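Local coordinates for protein serine repeat antigen 5 (Plasmodium falciparum, PDB 6X42) that probably acts as a papain-like pseudoprotease of the malaria parasite, with an inferred part in its exit from red blood cells, at residues 58-63 / 222-227; 30-35 / 239-244; 128-131 / 135-138; 79-84 / 103-108. All coordinates share one frame; numbering follows the deposited sequence.

The four contacts follow the two-domain plan of the papain fold. The centre of contact 1 lies about 5 Å from that of the chain, where helix 53-68 meets strand 219-230. Contact 2, centred about 9 Å from it, continues into the sheet, because strands 219-230 and 236-243 are antiparallel neighbours. Contacts 3 and 4 belong to the helical side; their centres are about 11 Å apart, and the disulfide Cys84-Cys129 joins them. Along the chain contact 4 closes before contact 3 opens; both fall within the loop closed by contact 1, which falls within that closed by contact 2. Packing of Leu62 on Ile106 connects contacts 1 and 4, so helix 53-68 relates the sheet to the helical domain.

Contact 1 (58-63 / 222-227); sequences SKYHLE and NIVGYG
Tyr60 on helix 53-68 and Asn222 on strand 219-230 meet where the two halves of a papain fold come together, the long helix of one domain facing the sheet of the other. The phenol ring is inclined to the Asn222 amide by 50°, so this is a slanting contact and not a parallel stack. Tyr60 CD2 comes within 3.4 Å of Asn222 CG, while Tyr60 CB lies 3.7 Å from Asn222 OD1. With CG anti to the backbone N (chi1 177°), the tyrosine extends from its helix along the strand and reaches a second residue, Val224, whose side chain crosses it almost perpendicularly.

Polar bonds hold the asparagine. Its buried ND2 donates to Ala57 O of helix 53-68, one turn before His61, and to Val189 O of the adjoining strand, which ties the amide to both domains and fixes its rotation. His61, beside it, points its imidazole elsewhere, bonding to Ser188 and Phe277. On the strand, Val224 and Gly225 both face Ile241 in a classic beta bulge. Just ahead of the glycine, a single methyl, Val224 CG1, touches Tyr60 twice, at 3.6 Å from CE2 and 3.6 Å from OH.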
loop_
_atom_site.group_PDB
_atom_site.type_symbol
_atom_site.label_atom_id
_atom_site.label_comp_id
_atom_site.label_asym_id
_atom_site.label_seq_id
_atom_site.Cartn_x
_atom_site.Cartn_y
_atom_site.Cartn_z
ATOM N N SER A 58 -2.903 3.476 0.702
ATOM C CA SER A 58 -2.210 4.568 1.371
ATOM C C SER A 58 -2.391 4.481 2.876
ATOM O O SER A 58 -1.436 4.671 3.640
ATOM C CB SER A 58 -2.712 5.915 0.856
ATOM O OG SER A 58 -2.376 6.149 -0.498
ATOM N N LYS A 59 -3.611 4.194 3.328
ATOM C CA LYS A 59 -3.850 4.123 4.764
ATOM C C LYS A 59 -3.153 2.913 5.377
ATOM O O LYS A 59 -2.672 2.978 6.518
ATOM C CB LYS A 59 -5.348 4.154 5.092
ATOM C CG LYS A 59 -6.039 2.804 5.085
ATOM C CD LYS A 59 -7.565 2.923 5.257
ATOM C CE LYS A 59 -8.218 1.582 5.442
ATOM N NZ LYS A 59 -8.111 1.106 6.846
ATOM N N TYR A 60 -3.092 1.796 4.640
ATOM C CA TYR A 60 -2.394 0.626 5.158
ATOM C C TYR A 60 -0.909 0.917 5.358
ATOM O O TYR A 60 -0.308 0.470 6.330
ATOM C CB TYR A 60 -2.587 -0.570 4.242
ATOM C CG TYR A 60 -1.837 -1.803 4.677
ATOM C CD1 TYR A 60 -2.337 -2.653 5.671
ATOM C CD2 TYR A 60 -0.595 -2.102 4.132
ATOM C CE1 TYR A 60 -1.651 -3.798 6.050
ATOM C CE2 TYR A 60 0.095 -3.232 4.502
ATOM C CZ TYR A 60 -0.424 -4.080 5.461
ATOM O OH TYR A 60 0.296 -5.215 5.780
ATOM N N HIS A 61 -0.308 1.679 4.445
ATOM C CA HIS A 61 1.085 2.086 4.602
ATOM C C HIS A 61 1.282 2.882 5.894
ATOM O O HIS A 61 2.247 2.643 6.621
ATOM C CB HIS A 61 1.511 2.841 3.340
ATOM C CG HIS A 61 2.956 3.249 3.294
ATOM N ND1 HIS A 61 4.005 2.372 3.445
ATOM C CD2 HIS A 61 3.518 4.454 3.044
ATOM C CE1 HIS A 61 5.148 3.035 3.329
ATOM N NE2 HIS A 61 4.881 4.295 3.055
ATOM N N LEU A 62 0.361 3.796 6.220
ATOM C CA LEU A 62 0.429 4.478 7.510
ATOM C C LEU A 62 0.180 3.522 8.674
ATOM O O LEU A 62 0.810 3.659 9.733
ATOM C CB LEU A 62 -0.554 5.644 7.564
ATOM C CG LEU A 62 -0.246 6.888 6.760
ATOM C CD1 LEU A 62 -1.292 7.960 7.067
ATOM C CD2 LEU A 62 1.157 7.405 7.095
ATOM N N GLU A 63 -0.743 2.564 8.512
ATOM C CA GLU A 63 -0.987 1.573 9.570
ATOM C C GLU A 63 0.269 0.735 9.857
ATOM O O GLU A 63 0.579 0.455 11.022
ATOM C CB GLU A 63 -2.181 0.673 9.222
ATOM C CG GLU A 63 -3.510 1.445 9.223
ATOM C CD GLU A 63 -4.627 0.790 8.410
ATOM O OE1 GLU A 63 -4.392 -0.294 7.813
ATOM O OE2 GLU A 63 -5.750 1.363 8.374
ATOM N N ASN A 222 -0.384 -3.079 -1.809
ATOM C CA ASN A 222 0.805 -2.906 -0.976
ATOM C C ASN A 222 1.720 -4.100 -1.160
ATOM O O ASN A 222 1.270 -5.247 -1.120
ATOM C CB ASN A 222 0.450 -2.772 0.503
ATOM C CG ASN A 222 -0.417 -1.564 0.783
ATOM O OD1 ASN A 222 -1.645 -1.668 0.826
ATOM N ND2 ASN A 222 0.217 -0.398 0.934
ATOM N N ILE A 223 3.018 -3.840 -1.296
ATOM C CA ILE A 223 4.012 -4.897 -1.145
ATOM C C ILE A 223 4.345 -4.989 0.331
ATOM O O ILE A 223 4.666 -3.976 0.967
ATOM C CB ILE A 223 5.253 -4.648 -2.010
ATOM C CG1 ILE A 223 4.891 -4.679 -3.492
ATOM C CG2 ILE A 223 6.325 -5.687 -1.688
ATOM C CD1 ILE A 223 6.010 -4.192 -4.405
ATOM N N VAL A 224 4.212 -6.192 0.887
ATOM C CA VAL A 224 4.320 -6.417 2.325
ATOM C C VAL A 224 5.380 -7.428 2.706
ATOM O O VAL A 224 5.605 -7.639 3.904
ATOM C CB VAL A 224 2.955 -6.790 2.943
ATOM C CG1 VAL A 224 1.922 -5.732 2.600
ATOM C CG2 VAL A 224 2.482 -8.179 2.510
ATOM N N GLY A 225 6.004 -8.077 1.741
ATOM C CA GLY A 225 7.002 -9.089 2.023
ATOM C C GLY A 225 7.535 -9.626 0.713
ATOM O O GLY A 225 7.230 -9.107 -0.370
ATOM N N TYR A 226 8.348 -10.674 0.827
ATOM C CA TYR A 226 9.089 -11.190 -0.317
ATOM C C TYR A 226 9.819 -12.462 0.107
ATOM O O TYR A 226 10.006 -12.740 1.298
ATOM C CB TYR A 226 10.105 -10.177 -0.863
ATOM C CG TYR A 226 10.944 -9.527 0.210
ATOM C CD1 TYR A 226 10.593 -8.283 0.723
ATOM C CD2 TYR A 226 12.088 -10.150 0.711
ATOM C CE1 TYR A 226 11.346 -7.680 1.706
ATOM C CE2 TYR A 226 12.849 -9.545 1.673
ATOM C CZ TYR A 226 12.461 -8.310 2.174
ATOM O OH TYR A 226 13.173 -7.678 3.159
ATOM N N GLY A 227 10.256 -13.220 -0.891
ATOM C CA GLY A 227 11.022 -14.420 -0.613
ATOM C C GLY A 227 11.542 -15.013 -1.898
ATOM O O GLY A 227 11.294 -14.510 -2.993
#

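Contact 2 (30-35 / 239-244); sequences NRLKDE and YWIVRN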
loop_
_atom_site.group_PDB
_atom_site.type_symbol
_atom_site.label_atom_id
_atom_site.label_comp_id
_atom_site.label_asym_id
_atom_site.label_seq_id
_atom_site.Cartn_x
_atom_site.Cartn_y
_atom_site.Cartn_z
ATOM N N ASN A 30 8.144 -12.243 5.687
ATOM C CA ASN A 30 6.727 -12.593 5.732
ATOM C C ASN A 30 6.295 -12.460 7.193
ATOM O O ASN A 30 6.363 -13.414 7.976
ATOM C CB ASN A 30 6.473 -13.983 5.179
ATOM C CG ASN A 30 4.995 -14.305 5.087
ATOM O OD1 ASN A 30 4.179 -13.674 5.735
ATOM N ND2 ASN A 30 4.651 -15.274 4.271
ATOM N N ARG A 31 5.859 -11.251 7.549
ATOM C CA ARG A 31 5.431 -11.000 8.914
ATOM C C ARG A 31 4.111 -11.674 9.228
ATOM O O ARG A 31 3.772 -11.820 10.408
ATOM C CB ARG A 31 5.326 -9.498 9.146
ATOM C CG ARG A 31 6.680 -8.806 9.114
ATOM C CD ARG A 31 6.536 -7.360 9.470
ATOM N NE ARG A 31 7.832 -6.729 9.712
ATOM C CZ ARG A 31 8.438 -5.869 8.890
ATOM N NH1 ARG A 31 7.902 -5.518 7.731
ATOM N NH2 ARG A 31 9.610 -5.364 9.235
ATOM N N LEU A 32 3.352 -12.065 8.199
ATOM C CA LEU A 32 2.080 -12.742 8.415
ATOM C C LEU A 32 2.261 -14.092 9.094
ATOM O O LEU A 32 1.304 -14.616 9.674
ATOM C CB LEU A 32 1.349 -12.901 7.076
ATOM C CG LEU A 32 1.274 -11.650 6.187
ATOM C CD1 LEU A 32 0.762 -11.990 4.783
ATOM C CD2 LEU A 32 0.371 -10.610 6.832
ATOM N N LYS A 33 3.464 -14.667 9.047
ATOM C CA LYS A 33 3.745 -15.932 9.715
ATOM C C LYS A 33 4.011 -15.767 11.207
ATOM O O LYS A 33 4.144 -16.778 11.907
ATOM C CB LYS A 33 4.924 -16.629 9.025
ATOM C CG LYS A 33 4.614 -17.099 7.606
ATOM C CD LYS A 33 5.730 -17.952 7.028
ATOM N N ASP A 34 4.058 -14.539 11.716
ATOM C CA ASP A 34 4.257 -14.267 13.140
ATOM C C ASP A 34 2.923 -13.747 13.668
ATOM O O ASP A 34 2.614 -12.559 13.533
ATOM C CB ASP A 34 5.372 -13.241 13.305
ATOM C CG ASP A 34 5.602 -12.841 14.751
ATOM O OD1 ASP A 34 4.929 -13.380 15.653
ATOM O OD2 ASP A 34 6.466 -11.967 14.974
ATOM N N GLU A 35 2.133 -14.642 14.277
ATOM C CA GLU A 35 0.773 -14.293 14.671
ATOM C C GLU A 35 0.735 -13.156 15.681
ATOM O O GLU A 35 -0.316 -12.524 15.852
ATOM C CB GLU A 35 0.061 -15.518 15.249
ATOM N N TYR A 239 9.857 -13.600 -5.274
ATOM C CA TYR A 239 8.497 -13.086 -5.350
ATOM C C TYR A 239 8.289 -11.937 -4.369
ATOM O O TYR A 239 8.935 -11.869 -3.318
ATOM C CB TYR A 239 7.465 -14.199 -5.050
ATOM C CG TYR A 239 7.594 -14.839 -3.690
ATOM C CD1 TYR A 239 6.988 -14.291 -2.576
ATOM C CD2 TYR A 239 8.347 -16.002 -3.504
ATOM C CE1 TYR A 239 7.118 -14.874 -1.333
ATOM C CE2 TYR A 239 8.477 -16.580 -2.253
ATOM C CZ TYR A 239 7.867 -16.007 -1.172
ATOM O OH TYR A 239 7.999 -16.549 0.092
ATOM N N TRP A 240 7.345 -11.053 -4.712
ATOM C CA TRP A 240 6.724 -10.130 -3.777
ATOM C C TRP A 240 5.485 -10.781 -3.181
ATOM O O TRP A 240 4.760 -11.498 -3.878
ATOM C CB TRP A 240 6.248 -8.853 -4.492
ATOM C CG TRP A 240 7.314 -8.035 -5.144
ATOM C CD1 TRP A 240 7.364 -7.680 -6.447
ATOM C CD2 TRP A 240 8.478 -7.456 -4.522
ATOM N NE1 TRP A 240 8.481 -6.911 -6.694
ATOM C CE2 TRP A 240 9.176 -6.759 -5.522
ATOM C CE3 TRP A 240 8.983 -7.449 -3.217
ATOM C CZ2 TRP A 240 10.364 -6.101 -5.270
ATOM C CZ3 TRP A 240 10.162 -6.794 -2.968
ATOM C CH2 TRP A 240 10.836 -6.127 -3.993
ATOM N N ILE A 241 5.211 -10.483 -1.911
ATOM C CA ILE A 241 3.919 -10.735 -1.281
ATOM C C ILE A 241 3.150 -9.421 -1.343
ATOM O O ILE A 241 3.639 -8.379 -0.882
ATOM C CB ILE A 241 4.063 -11.222 0.172
ATOM C CG1 ILE A 241 4.972 -12.449 0.259
ATOM C CG2 ILE A 241 2.686 -11.503 0.744
ATOM C CD1 ILE A 241 5.224 -12.905 1.681
ATOM N N VAL A 242 1.963 -9.471 -1.937
ATOM C CA VAL A 242 1.154 -8.292 -2.230
ATOM C C VAL A 242 -0.196 -8.417 -1.531
ATOM O O VAL A 242 -0.881 -9.440 -1.645
ATOM C CB VAL A 242 0.964 -8.109 -3.750
ATOM C CG1 VAL A 242 0.149 -6.849 -4.059
ATOM C CG2 VAL A 242 2.305 -8.059 -4.453
ATOM N N ARG A 243 -0.575 -7.351 -0.835
ATOM C CA ARG A 243 -1.884 -7.192 -0.202
ATOM C C ARG A 243 -2.815 -6.440 -1.143
ATOM O O ARG A 243 -2.464 -5.374 -1.659
ATOM C CB ARG A 243 -1.730 -6.394 1.090
ATOM C CG ARG A 243 -3.027 -6.126 1.863
ATOM C CD ARG A 243 -2.717 -5.353 3.083
ATOM N NE ARG A 243 -3.865 -4.795 3.782
ATOM C CZ ARG A 243 -4.428 -5.280 4.884
ATOM N NH1 ARG A 243 -4.096 -6.451 5.386
ATOM N NH2 ARG A 243 -5.333 -4.565 5.509
ATOM N N ASN A 244 -4.018 -6.976 -1.336
ATOM C CA ASN A 244 -5.091 -6.319 -2.076
ATOM C C ASN A 244 -6.208 -5.941 -1.110
ATOM O O ASN A 244 -6.201 -6.344 0.054
ATOM C CB ASN A 244 -5.590 -7.246 -3.190
ATOM C CG ASN A 244 -6.217 -6.519 -4.366
ATOM O OD1 ASN A 244 -6.414 -5.306 -4.360
ATOM N ND2 ASN A 244 -6.539 -7.293 -5.394
HETATM O O HOH W 1 6.205 -16.769 2.182
#
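Asn30 and Ile241 form the heart of this small, partly buried contact, in which a loop near the start of the modelled chain rests on a strand of the sheet. One methyl does the touching: Ile241 CD1 lies 3.6 Å from Asn30 ND2 and 3.9 Å from Asn30 CB, and the two side chains cross at roughly a right angle. The isoleucine presents that methyl by setting CG1 anti to its carbonyl carbon (chi1 -54°), which leaves its other branch, CG2, for a looser meeting with Leu32 CD1 at 4.5 Å.

The polar end of Asn30 is engaged on both sides of the amide. A water accepts from ND2 at 3.0 Å and is also hydrogen-bonded to Tyr239 OH at 2.8 Å, bridging loop and strand where no direct bond spans them. OD1 takes a weak, bent bond from Leu32 N (3.1 Å, 122° at the hydrogen), the link of an Asx turn leading into the short 3-10 segment 31-33.

Farther out, the backbone of Asn30 pairs with Phe23, Arg31 reaches the carbonyls of Val183 and Met184, and the backbone of Ile241 is hydrogen-bonded to Val224 and Gly225 of the neighbouring strand. The strand ends beside Asn244, whose OD1 is hydrogen-bonded to His219 NE2, an arrangement consistent with the histidine-asparagine pair of papain-family active sites.

Contact 3 (128-131 / 135-138); sequences QCPK and HWMN
Trp136 gives up more surface than any other residue here, and it does so with the far end of its indole. CH2, at the outer corner of the six-membered ring, meets the chain of 128-131 in two different ways. Over one face sits a backbone atom, Lys131 O, 3.5 Å from CH2 and displaced toward the rim. At the edge, and in the ring plane, comes Pro130 CG, 3.9 Å from the same carbon, with the pyrrolidine crossing the indole at about a right angle.

Lys131 therefore takes part through its peptide group, while its extended side chain runs away from the indole. The tryptophan is placed by a first torsion of -79°, which puts CG anti to its own carbonyl carbon and sends the indole toward the proline. The preceding residue, His135, lies against the other end of the indole: Trp136 CD1 stands 3.6 Å above the imidazole plane.

No hydrogen bond joins the two segments, which meet through apolar and carbonyl-to-ring packing alone. Trp136 also rests on Pro113 and Asn117, and Pro130 on Tyr118 and Tyr80. Of the loop between helix 99-109 and strand 144-145, the 128-131 end thus lies against helix 78-83, while Trp136 rests on the part that follows helix 99-109.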
loop_
_atom_site.group_PDB
_atom_site.type_symbol
_atom_site.label_atom_id
_atom_site.label_comp_id
_atom_site.label_asym_id
_atom_site.label_seq_id
_atom_site.Cartn_x
_atom_site.Cartn_y
_atom_site.Cartn_z
ATOM N N GLN A 128 -21.703 13.251 2.585
ATOM C CA GLN A 128 -21.129 14.420 3.237
ATOM C C GLN A 128 -20.094 14.009 4.279
ATOM O O GLN A 128 -20.263 13.027 5.000
ATOM C CB GLN A 128 -22.251 15.218 3.902
ATOM C CG GLN A 128 -21.772 16.422 4.672
ATOM C CD GLN A 128 -22.833 16.962 5.587
ATOM O OE1 GLN A 128 -23.901 17.356 5.126
ATOM N NE2 GLN A 128 -22.543 17.003 6.892
ATOM N N CYS A 129 -19.014 14.772 4.349
ATOM C CA CYS A 129 -17.988 14.549 5.359
ATOM C C CYS A 129 -18.608 14.665 6.749
ATOM O O CYS A 129 -19.264 15.672 7.044
ATOM C CB CYS A 129 -16.901 15.609 5.181
ATOM S SG CYS A 129 -15.549 15.543 6.376
ATOM N N PRO A 130 -18.434 13.669 7.618
ATOM C CA PRO A 130 -19.066 13.708 8.939
ATOM C C PRO A 130 -18.341 14.639 9.895
ATOM O O PRO A 130 -17.137 14.883 9.777
ATOM C CB PRO A 130 -18.952 12.254 9.421
ATOM C CG PRO A 130 -17.672 11.803 8.816
ATOM C CD PRO A 130 -17.664 12.431 7.428
ATOM N N LYS A 131 -19.107 15.151 10.855
ATOM C CA LYS A 131 -18.526 15.887 11.966
ATOM C C LYS A 131 -17.676 14.950 12.810
ATOM O O LYS A 131 -18.065 13.809 13.078
ATOM C CB LYS A 131 -19.630 16.451 12.863
ATOM C CG LYS A 131 -19.187 16.630 14.341
ATOM C CD LYS A 131 -20.102 17.499 15.179
ATOM C CE LYS A 131 -19.591 17.588 16.620
ATOM N NZ LYS A 131 -20.552 18.273 17.504
ATOM N N HIS A 135 -15.612 11.753 21.045
ATOM C CA HIS A 135 -14.993 10.505 21.478
ATOM C C HIS A 135 -14.145 9.847 20.399
ATOM O O HIS A 135 -13.542 8.799 20.656
ATOM C CB HIS A 135 -16.059 9.515 21.971
ATOM C CG HIS A 135 -16.842 8.864 20.870
ATOM N ND1 HIS A 135 -17.946 9.455 20.293
ATOM C CD2 HIS A 135 -16.695 7.664 20.257
ATOM C CE1 HIS A 135 -18.438 8.653 19.364
ATOM N NE2 HIS A 135 -17.697 7.559 19.322
ATOM N N TRP A 136 -14.069 10.431 19.210
ATOM C CA TRP A 136 -13.329 9.798 18.128
ATOM C C TRP A 136 -11.823 9.829 18.399
ATOM O O TRP A 136 -11.300 10.785 18.975
ATOM C CB TRP A 136 -13.648 10.518 16.815
ATOM C CG TRP A 136 -14.979 10.148 16.178
ATOM C CD1 TRP A 136 -16.022 9.484 16.752
ATOM C CD2 TRP A 136 -15.374 10.425 14.830
ATOM N NE1 TRP A 136 -17.046 9.330 15.843
ATOM C CE2 TRP A 136 -16.677 9.908 14.655
ATOM C CE3 TRP A 136 -14.752 11.054 13.749
ATOM C CZ2 TRP A 136 -17.359 9.989 13.438
ATOM C CZ3 TRP A 136 -15.436 11.148 12.548
ATOM C CH2 TRP A 136 -16.723 10.614 12.401
ATOM N N MET A 137 -11.127 8.763 17.986
ATOM C CA MET A 137 -9.668 8.713 18.029
ATOM C C MET A 137 -9.062 9.452 16.841
ATOM O O MET A 137 -9.569 9.363 15.725
ATOM C CB MET A 137 -9.166 7.276 17.871
ATOM C CG MET A 137 -9.739 6.224 18.770
ATOM S SD MET A 137 -8.975 4.617 18.381
ATOM C CE MET A 137 -7.216 4.952 18.593
ATOM N N ASN A 138 -7.939 10.122 17.065
ATOM C CA ASN A 138 -7.142 10.698 15.978
ATOM C C ASN A 138 -5.881 9.857 15.813
ATOM O O ASN A 138 -4.938 9.971 16.601
ATOM C CB ASN A 138 -6.770 12.154 16.247
ATOM C CG ASN A 138 -6.157 12.832 15.033
ATOM O OD1 ASN A 138 -5.957 12.204 13.984
ATOM N ND2 ASN A 138 -5.855 14.119 15.167
#

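Contact 4 (79-84 / 103-108); sequences LYVANC and LQIIED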
loop_
_atom_site.group_PDB
_atom_site.type_symbol
_atom_site.label_atom_id
_atom_site.label_comp_id
_atom_site.label_asym_id
_atom_site.label_seq_id
_atom_site.Cartn_x
_atom_site.Cartn_y
_atom_site.Cartn_z
ATOM N N LEU A 79 -13.355 5.676 4.794
ATOM C CA LEU A 79 -14.522 6.462 4.388
ATOM C C LEU A 79 -14.347 7.942 4.714
ATOM O O LEU A 79 -14.772 8.810 3.942
ATOM C CB LEU A 79 -15.777 5.892 5.043
ATOM C CG LEU A 79 -17.110 6.373 4.464
ATOM C CD1 LEU A 79 -17.263 5.923 3.015
ATOM C CD2 LEU A 79 -18.280 5.871 5.319
ATOM N N TYR A 80 -13.693 8.254 5.837
ATOM C CA TYR A 80 -13.432 9.653 6.156
ATOM C C TYR A 80 -12.564 10.300 5.086
ATOM O O TYR A 80 -12.836 11.420 4.635
ATOM C CB TYR A 80 -12.777 9.777 7.531
ATOM C CG TYR A 80 -12.739 11.204 8.035
ATOM C CD1 TYR A 80 -13.815 11.759 8.703
ATOM C CD2 TYR A 80 -11.637 12.012 7.796
ATOM C CE1 TYR A 80 -13.791 13.076 9.144
ATOM C CE2 TYR A 80 -11.600 13.325 8.239
ATOM C CZ TYR A 80 -12.681 13.856 8.902
ATOM O OH TYR A 80 -12.659 15.173 9.339
ATOM N N VAL A 81 -11.505 9.601 4.669
ATOM C CA VAL A 81 -10.614 10.123 3.643
ATOM C C VAL A 81 -11.340 10.258 2.313
ATOM O O VAL A 81 -11.103 11.206 1.558
ATOM C CB VAL A 81 -9.342 9.262 3.545
ATOM C CG1 VAL A 81 -8.434 9.762 2.438
ATOM C CG2 VAL A 81 -8.639 9.228 4.899
ATOM N N ALA A 82 -12.227 9.316 1.990
ATOM C CA ALA A 82 -12.968 9.420 0.741
ATOM C C ALA A 82 -13.851 10.656 0.715
ATOM O O ALA A 82 -14.017 11.285 -0.329
ATOM C CB ALA A 82 -13.863 8.196 0.566
ATOM N N ASN A 83 -14.456 10.997 1.845
ATOM C CA ASN A 83 -15.563 11.939 1.849
ATOM C C ASN A 83 -15.180 13.344 2.268
ATOM O O ASN A 83 -15.983 14.256 2.080
ATOM C CB ASN A 83 -16.684 11.409 2.745
ATOM C CG ASN A 83 -17.333 10.178 2.154
ATOM O OD1 ASN A 83 -17.141 9.875 0.966
ATOM N ND2 ASN A 83 -18.124 9.472 2.952
ATOM N N CYS A 84 -13.997 13.540 2.823
ATOM C CA CYS A 84 -13.583 14.820 3.389
ATOM C C CYS A 84 -12.464 15.383 2.519
ATOM O O CYS A 84 -11.348 14.851 2.508
ATOM C CB CYS A 84 -13.137 14.623 4.832
ATOM S SG CYS A 84 -14.465 13.923 5.835
ATOM N N LEU A 103 -2.175 12.349 0.945
ATOM C CA LEU A 103 -1.426 13.181 1.875
ATOM C C LEU A 103 -2.009 14.589 1.977
ATOM O O LEU A 103 -1.998 15.195 3.052
ATOM C CB LEU A 103 0.034 13.256 1.453
ATOM C CG LEU A 103 0.835 11.977 1.632
ATOM C CD1 LEU A 103 2.251 12.245 1.163
ATOM C CD2 LEU A 103 0.859 11.492 3.060
ATOM N N GLN A 104 -2.497 15.141 0.868
ATOM C CA GLN A 104 -3.076 16.480 0.912
ATOM C C GLN A 104 -4.288 16.529 1.826
ATOM O O GLN A 104 -4.508 17.526 2.520
ATOM C CB GLN A 104 -3.473 16.904 -0.496
ATOM C CG GLN A 104 -3.740 18.392 -0.598
ATOM C CD GLN A 104 -2.470 19.227 -0.359
ATOM O OE1 GLN A 104 -1.399 18.917 -0.889
ATOM N NE2 GLN A 104 -2.586 20.267 0.453
ATOM N N ILE A 105 -5.095 15.470 1.832
ATOM C CA ILE A 105 -6.260 15.424 2.704
ATOM C C ILE A 105 -5.835 15.417 4.164
ATOM O O ILE A 105 -6.412 16.139 4.993
ATOM C CB ILE A 105 -7.123 14.201 2.338
ATOM C CG1 ILE A 105 -7.758 14.433 0.967
ATOM C CG2 ILE A 105 -8.166 13.925 3.417
ATOM C CD1 ILE A 105 -8.176 13.184 0.289
ATOM N N ILE A 106 -4.809 14.630 4.499
ATOM C CA ILE A 106 -4.245 14.682 5.850
ATOM C C ILE A 106 -3.772 16.088 6.195
ATOM O O ILE A 106 -3.996 16.576 7.303
ATOM C CB ILE A 106 -3.090 13.678 6.005
ATOM C CG1 ILE A 106 -3.618 12.268 5.922
ATOM C CG2 ILE A 106 -2.359 13.915 7.340
ATOM C CD1 ILE A 106 -2.515 11.247 6.000
ATOM N N GLU A 107 -3.039 16.731 5.282
ATOM C CA GLU A 107 -2.553 18.081 5.576
ATOM C C GLU A 107 -3.712 19.034 5.824
ATOM O O GLU A 107 -3.643 19.897 6.708
ATOM C CB GLU A 107 -1.718 18.600 4.406
ATOM C CG GLU A 107 -0.543 17.710 4.008
ATOM C CD GLU A 107 0.769 18.118 4.644
ATOM O OE1 GLU A 107 0.751 18.953 5.563
ATOM O OE2 GLU A 107 1.820 17.613 4.205
ATOM N N ASP A 108 -4.780 18.908 5.035
ATOM C CA ASP A 108 -5.878 19.863 5.101
ATOM C C ASP A 108 -6.764 19.644 6.322
ATOM O O ASP A 108 -7.338 20.607 6.843
ATOM C CB ASP A 108 -6.740 19.766 3.833
ATOM C CG ASP A 108 -6.025 20.275 2.586
ATOM O OD1 ASP A 108 -6.477 19.967 1.462
ATOM O OD2 ASP A 108 -5.009 20.989 2.726
#
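The carbonyl oxygen of Tyr80 receives two weak backbone bonds, from Cys84 N at 3.0 Å and from Asn83 N at 3.3 Å, at the end of the helix where Cys84 packs on Ile105. Cys84 is the first residue there to leave helical geometry. Its own carbonyl oxygen faces the neighbouring helix and lies 3.4 Å from Ile105 CG2.

Ile105 supplies both branches of the opposing surface. Its CG1 stands anti to the carbonyl carbon (chi1 -69°) and its CG2 anti to the backbone N, an arrangement that sends one arm to helix 78-83 and the other to the residue just beyond its end. While CG2 packs against the carbonyl oxygen of Cys84, CD1 extends one turn back, to 3.8 Å from Val81 O and 4.0 Å from Val81 CG1. The valine methyl that makes this contact is the one anti to its backbone N, and the two side chains meet at a slant. Apolar groups thus lie against two backbone carbonyls, without a hydrogen bond between the segments.

Within segment 79-84, Cys84 SG is centred over one face of the Tyr80 ring, 3.4 Å above its plane, and continues into the disulfide with Cys129. The helix end is also held by the Asn83 amide, hydrogen-bonded to Tyr118, Lys124 and Gly126. Behind the interface stands helix 53-68, with Ile55 against Val81 and Trp54 against Ile105. Shorter helices packed beside this long central helix are in keeping with the helical domain of papain-like folds, here with a disulfide at a helix end.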